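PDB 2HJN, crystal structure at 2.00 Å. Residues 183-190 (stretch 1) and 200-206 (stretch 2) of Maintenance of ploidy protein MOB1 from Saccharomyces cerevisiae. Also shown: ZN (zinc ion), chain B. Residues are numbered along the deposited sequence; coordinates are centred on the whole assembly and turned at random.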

ATOM      1  N   HIS A 183       7.853  14.825   1.648  1.00 11.59           N
ATOM      2  CA  HIS A 183       7.459  14.561   3.053  1.00 10.20           C
ATOM      3  C   HIS A 183       7.663  13.074   3.449  1.00 10.52           C
ATOM      4  O   HIS A 183       8.093  12.768   4.579  1.00  9.68           O
ATOM      5  N   ILE A 184       7.300  12.155   2.543  1.00 11.49           N
ATOM      6  CA  ILE A 184       7.422  10.711   2.808  1.00 13.35           C
ATOM      7  C   ILE A 184       8.865  10.324   3.094  1.00 13.02           C
ATOM      8  O   ILE A 184       9.153   9.667   4.086  1.00 13.42           O
ATOM      9  N   TYR A 185       9.779  10.737   2.204  1.00 14.61           N
ATOM     10  CA  TYR A 185      11.201  10.359   2.302  1.00 14.45           C
ATOM     11  C   TYR A 185      11.854  10.954   3.536  1.00 14.87           C
ATOM     12  O   TYR A 185      12.644  10.290   4.218  1.00 16.48           O
ATOM     13  N   CYS A 186      11.576  12.238   3.808  1.00 15.59           N
ATOM     14  CA  CYS A 186      12.218  12.959   4.928  1.00 15.19           C
ATOM     15  C   CYS A 186      11.587  12.682   6.316  1.00 16.36           C
ATOM     16  O   CYS A 186      12.264  12.821   7.353  1.00 17.14           O
ATOM     17  N   HIS A 187      10.331  12.273   6.355  1.00 14.34           N
ATOM     18  CA  HIS A 187       9.686  12.038   7.644  1.00 14.77           C
ATOM     19  C   HIS A 187       9.048  10.677   7.917  1.00 13.94           C
ATOM     20  O   HIS A 187       8.755  10.356   9.085  1.00 13.19           O
ATOM     21  N   HIS A 188       8.865   9.855   6.870  1.00 13.52           N
ATOM     22  CA  HIS A 188       8.249   8.522   7.079  1.00 14.19           C
ATOM     23  C   HIS A 188       8.994   7.326   6.498  1.00 13.74           C
ATOM     24  O   HIS A 188       8.419   6.247   6.384  1.00 14.07           O
ATOM     25  N   PHE A 189      10.250   7.500   6.109  1.00 13.58           N
ATOM     26  CA  PHE A 189      10.933   6.377   5.410  1.00 14.92           C
ATOM     27  C   PHE A 189      11.068   5.129   6.269  1.00 14.67           C
ATOM     28  O   PHE A 189      11.020   4.032   5.711  1.00 15.20           O
ATOM     29  N   ASN A 190      11.295   5.289   7.573  1.00 14.53           N
ATOM     30  CA  ASN A 190      11.387   4.120   8.495  1.00 18.91           C
ATOM     31  C   ASN A 190      10.175   3.191   8.456  1.00 17.30           C
ATOM     32  O   ASN A 190      10.292   1.987   8.660  1.00 18.20           O
ATOM     33  N   VAL A 200       9.297  -0.308  -4.126  1.00 17.30           N
ATOM     34  CA  VAL A 200       8.130   0.288  -4.750  1.00 16.76           C
ATOM     35  C   VAL A 200       8.214   1.834  -4.659  1.00 15.45           C
ATOM     36  O   VAL A 200       7.887   2.536  -5.637  1.00 14.43           O
ATOM     37  N   LEU A 201       8.635   2.361  -3.506  1.00 14.36           N
ATOM     38  CA  LEU A 201       8.726   3.833  -3.342  1.00 12.92           C
ATOM     39  C   LEU A 201       9.782   4.391  -4.302  1.00 13.18           C
ATOM     40  O   LEU A 201       9.521   5.340  -5.032  1.00 11.87           O
ATOM     41  N   ASN A 202      10.975   3.790  -4.280  1.00 14.94           N
ATOM     42  CA  ASN A 202      12.117   4.255  -5.093  1.00 15.01           C
ATOM     43  C   ASN A 202      11.850   4.098  -6.594  1.00 15.15           C
ATOM     44  O   ASN A 202      12.269   4.956  -7.380  1.00 14.35           O
ATOM     45  N   THR A 203      11.148   3.032  -6.972  1.00 15.09           N
ATOM     46  CA  THR A 203      10.767   2.802  -8.382  1.00 16.03           C
ATOM     47  C   THR A 203       9.778   3.825  -8.901  1.00 15.73           C
ATOM     48  O   THR A 203       9.983   4.359  -9.981  1.00 14.54           O
ATOM     49  N   SER A 204       8.708   4.093  -8.136  1.00 14.84           N
ATOM     50  CA  SER A 204       7.716   5.190  -8.448  1.00 15.18           C
ATOM     51  C   SER A 204       8.369   6.549  -8.606  1.00 15.33           C
ATOM     52  O   SER A 204       8.142   7.273  -9.573  1.00 12.69           O
ATOM     53  N   PHE A 205       9.172   6.916  -7.602  1.00 15.19           N
ATOM     54  CA  PHE A 205       9.849   8.206  -7.615  1.00 16.53           C
ATOM     55  C   PHE A 205      10.826   8.361  -8.815  1.00 17.21           C
ATOM     56  O   PHE A 205      10.901   9.451  -9.421  1.00 16.89           O
ATOM     57  N   ARG A 206      11.580   7.296  -9.102  1.00 16.91           N
ATOM     58  CA  ARG A 206      12.488   7.266 -10.233  1.00 18.59           C
ATOM     59  C   ARG A 206      11.709   7.508 -11.542  1.00 17.74           C
ATOM     60  O   ARG A 206      12.140   8.294 -12.375  1.00 18.74           O
TER

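A buried tyrosine can serve two masters, its ring packing as a hydrocarbon while its hydroxyl satisfies a polar group, and MOB1 offers a compact example. The helices run at 139° to each other, and their axes come no closer than 12.3 Å; side chains from both fill the space between. Tyr185 does most of this. Its CA-to-CB bond points toward the second helix, and chi1 of -93°, between the usual wells, with chi2 of 111°, carries the ring across to Leu201, Asn202 and Phe205. There Tyr185 OH donates a hydrogen bond to Asn202 OD1 at 2.6 Å, near the plane of the tyrosine ring. Asn202 starts sideways, but its m rotamer (chi1 -67°, chi2 -16°) brings the carbonyl oxygen to the hydroxyl, while its ND2 is satisfied elsewhere in the structure.

The ring itself is packed by carbon. Leu201, in the t,p rotamer, points toward the first stretch and lays CD2 over one face of Tyr185, 4.1 Å from the ring centroid. Leu201 CD2 also lies 4.0 Å from Ile184 CG2 and 3.8 Å from Phe189 CD1, so one leucine branch meets three side chains. Phe189 leaves its backbone sideways; chi1 of -166° (t) brings the ring end nearer, with Asn202 OD1 close to its edge. Phe205, also t, points inward and offers a ring face to the edge of Tyr185, the planes inclined at 65° and Tyr185 CE1 3.8 Å from Phe205 CG.

Away from this contact, His183 (t) and His188 (m) converge on a zinc ion, each NE2 lying 2.1 Å from ZN, with two further ligand atoms elsewhere in the structure. The metal thus ties the last turn of one helix to His188, at the N-cap position of the next, well away from the aromatic cluster.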

ATOM      1  CB  HIS A 183       6.003  15.007   3.325  1.00  9.37           C
ATOM      2  CG  HIS A 183       5.619  14.882   4.766  1.00 11.64           C
ATOM      3  ND1 HIS A 183       6.205  15.636   5.763  1.00 10.50           N
ATOM      4  CD2 HIS A 183       4.824  13.978   5.391  1.00 13.07           C
ATOM      5  CE1 HIS A 183       5.756  15.229   6.937  1.00 13.95           C
ATOM      6  NE2 HIS A 183       4.919  14.221   6.738  1.00 12.84           N
ATOM      7  CB  ILE A 184       6.837   9.782   1.627  1.00 12.78           C
ATOM      8  CG1 ILE A 184       5.317   9.866   1.523  1.00 14.20           C
ATOM      9  CG2 ILE A 184       7.088   8.269   1.879  1.00 12.38           C
ATOM     10  CD1 ILE A 184       4.782   9.380   0.180  1.00 12.42           C
ATOM     11  CB  TYR A 185      11.946  10.894   1.055  1.00 14.54           C
ATOM     12  CG  TYR A 185      12.045   9.912  -0.071  1.00 13.59           C
ATOM     13  CD1 TYR A 185      11.328  10.111  -1.258  1.00 12.37           C
ATOM     14  CD2 TYR A 185      12.825   8.743   0.058  1.00 15.40           C
ATOM     15  CE1 TYR A 185      11.402   9.186  -2.305  1.00 13.26           C
ATOM     16  CE2 TYR A 185      12.895   7.809  -0.975  1.00 14.24           C
ATOM     17  CZ  TYR A 185      12.179   8.036  -2.159  1.00 14.87           C
ATOM     18  OH  TYR A 185      12.259   7.136  -3.225  1.00 13.97           O
ATOM     19  CB  CYS A 186      12.282  14.464   4.672  1.00 14.75           C
ATOM     20  SG  CYS A 186      13.217  14.908   3.191  1.00 18.60           S
ATOM     21  CB  HIS A 187       8.782  13.248   7.971  1.00 14.02           C
ATOM     22  CG  HIS A 187       9.566  14.534   7.995  1.00 17.18           C
ATOM     23  ND1 HIS A 187      10.385  14.868   9.045  1.00 15.07           N
ATOM     24  CD2 HIS A 187       9.781  15.477   7.043  1.00 13.74           C
ATOM     25  CE1 HIS A 187      10.997  16.008   8.783  1.00 17.54           C
ATOM     26  NE2 HIS A 187      10.669  16.381   7.559  1.00 15.02           N
ATOM     27  CB  HIS A 188       6.774   8.548   6.612  1.00 13.69           C
ATOM     28  CG  HIS A 188       5.953   9.559   7.361  1.00 13.35           C
ATOM     29  ND1 HIS A 188       5.600   9.391   8.682  1.00 15.22           N
ATOM     30  CD2 HIS A 188       5.561  10.811   7.024  1.00 13.40           C
ATOM     31  CE1 HIS A 188       4.948  10.460   9.105  1.00 12.60           C
ATOM     32  NE2 HIS A 188       4.900  11.339   8.115  1.00 14.48           N
ATOM     33  CB  PHE A 189      12.280   6.773   4.823  1.00 13.93           C
ATOM     34  CG  PHE A 189      12.878   5.766   3.822  1.00 16.93           C
ATOM     35  CD1 PHE A 189      12.529   5.804   2.453  1.00 17.00           C
ATOM     36  CD2 PHE A 189      13.853   4.830   4.217  1.00 16.50           C
ATOM     37  CE1 PHE A 189      13.081   4.878   1.531  1.00 18.17           C
ATOM     38  CE2 PHE A 189      14.379   3.910   3.290  1.00 15.01           C
ATOM     39  CZ  PHE A 189      14.009   3.938   1.959  1.00 14.23           C
ATOM     40  CB  ASN A 190      11.692   4.486   9.976  1.00 20.25           C
ATOM     41  CG  ASN A 190      10.947   5.748  10.499  1.00 28.56           C
ATOM     42  OD1 ASN A 190      11.351   6.298  11.537  1.00 37.90           O
ATOM     43  ND2 ASN A 190       9.876   6.207   9.806  1.00 32.91           N
ATOM     44  CB  VAL A 200       6.805  -0.239  -4.139  1.00 17.89           C
ATOM     45  CG1 VAL A 200       5.604   0.516  -4.718  1.00 21.21           C
ATOM     46  CG2 VAL A 200       6.637  -1.688  -4.430  1.00 17.65           C
ATOM     47  CB  LEU A 201       9.100   4.219  -1.883  1.00 12.23           C
ATOM     48  CG  LEU A 201       9.369   5.706  -1.579  1.00 14.11           C
ATOM     49  CD1 LEU A 201       8.251   6.642  -2.064  1.00 12.51           C
ATOM     50  CD2 LEU A 201       9.646   5.897  -0.028  1.00 12.01           C
ATOM     51  CB  ASN A 202      13.443   3.561  -4.707  1.00 16.14           C
ATOM     52  CG  ASN A 202      13.945   3.918  -3.311  1.00 16.49           C
ATOM     53  OD1 ASN A 202      13.517   4.891  -2.682  1.00 19.43           O
ATOM     54  ND2 ASN A 202      14.869   3.088  -2.803  1.00 19.45           N
ATOM     55  CB  THR A 203      10.268   1.334  -8.663  1.00 16.64           C
ATOM     56  OG1 THR A 203      11.297   0.384  -8.266  1.00 17.99           O
ATOM     57  CG2 THR A 203       9.954   1.141 -10.139  1.00 16.91           C
ATOM     58  CB  SER A 204       6.668   5.249  -7.306  1.00 16.59           C
ATOM     59  OG  SER A 204       5.659   6.285  -7.457  1.00 19.54           O
ATOM     60  CB  PHE A 205      10.578   8.367  -6.282  1.00 16.40           C
ATOM     61  CG  PHE A 205      11.312   9.681  -6.120  1.00 16.67           C
ATOM     62  CD1 PHE A 205      10.613  10.850  -5.887  1.00 21.78           C
ATOM     63  CD2 PHE A 205      12.709   9.724  -6.169  1.00 17.82           C
ATOM     64  CE1 PHE A 205      11.278  12.076  -5.738  1.00 21.97           C
ATOM     65  CE2 PHE A 205      13.426  10.947  -6.009  1.00 19.34           C
ATOM     66  CZ  PHE A 205      12.715  12.115  -5.798  1.00 22.55           C
ATOM     67  CB  ARG A 206      13.219   5.899 -10.303  1.00 18.46           C
ATOM     68  CG  ARG A 206      14.049   5.632 -11.626  1.00 20.05           C
ATOM     69  CD  ARG A 206      14.794   4.234 -11.643  1.00 21.99           C
ATOM     70  NE  ARG A 206      13.929   3.096 -12.028  1.00 33.57           N
ATOM     71  CZ  ARG A 206      13.736   1.993 -11.284  1.00 36.48           C
ATOM     72  NH1 ARG A 206      14.338   1.873 -10.094  1.00 37.07           N
ATOM     73  NH2 ARG A 206      12.946   1.007 -11.718  1.00 34.36           N
TER
HETATM   74 ZN    ZN B 315       3.996  13.181   8.363  1.00 15.36          ZN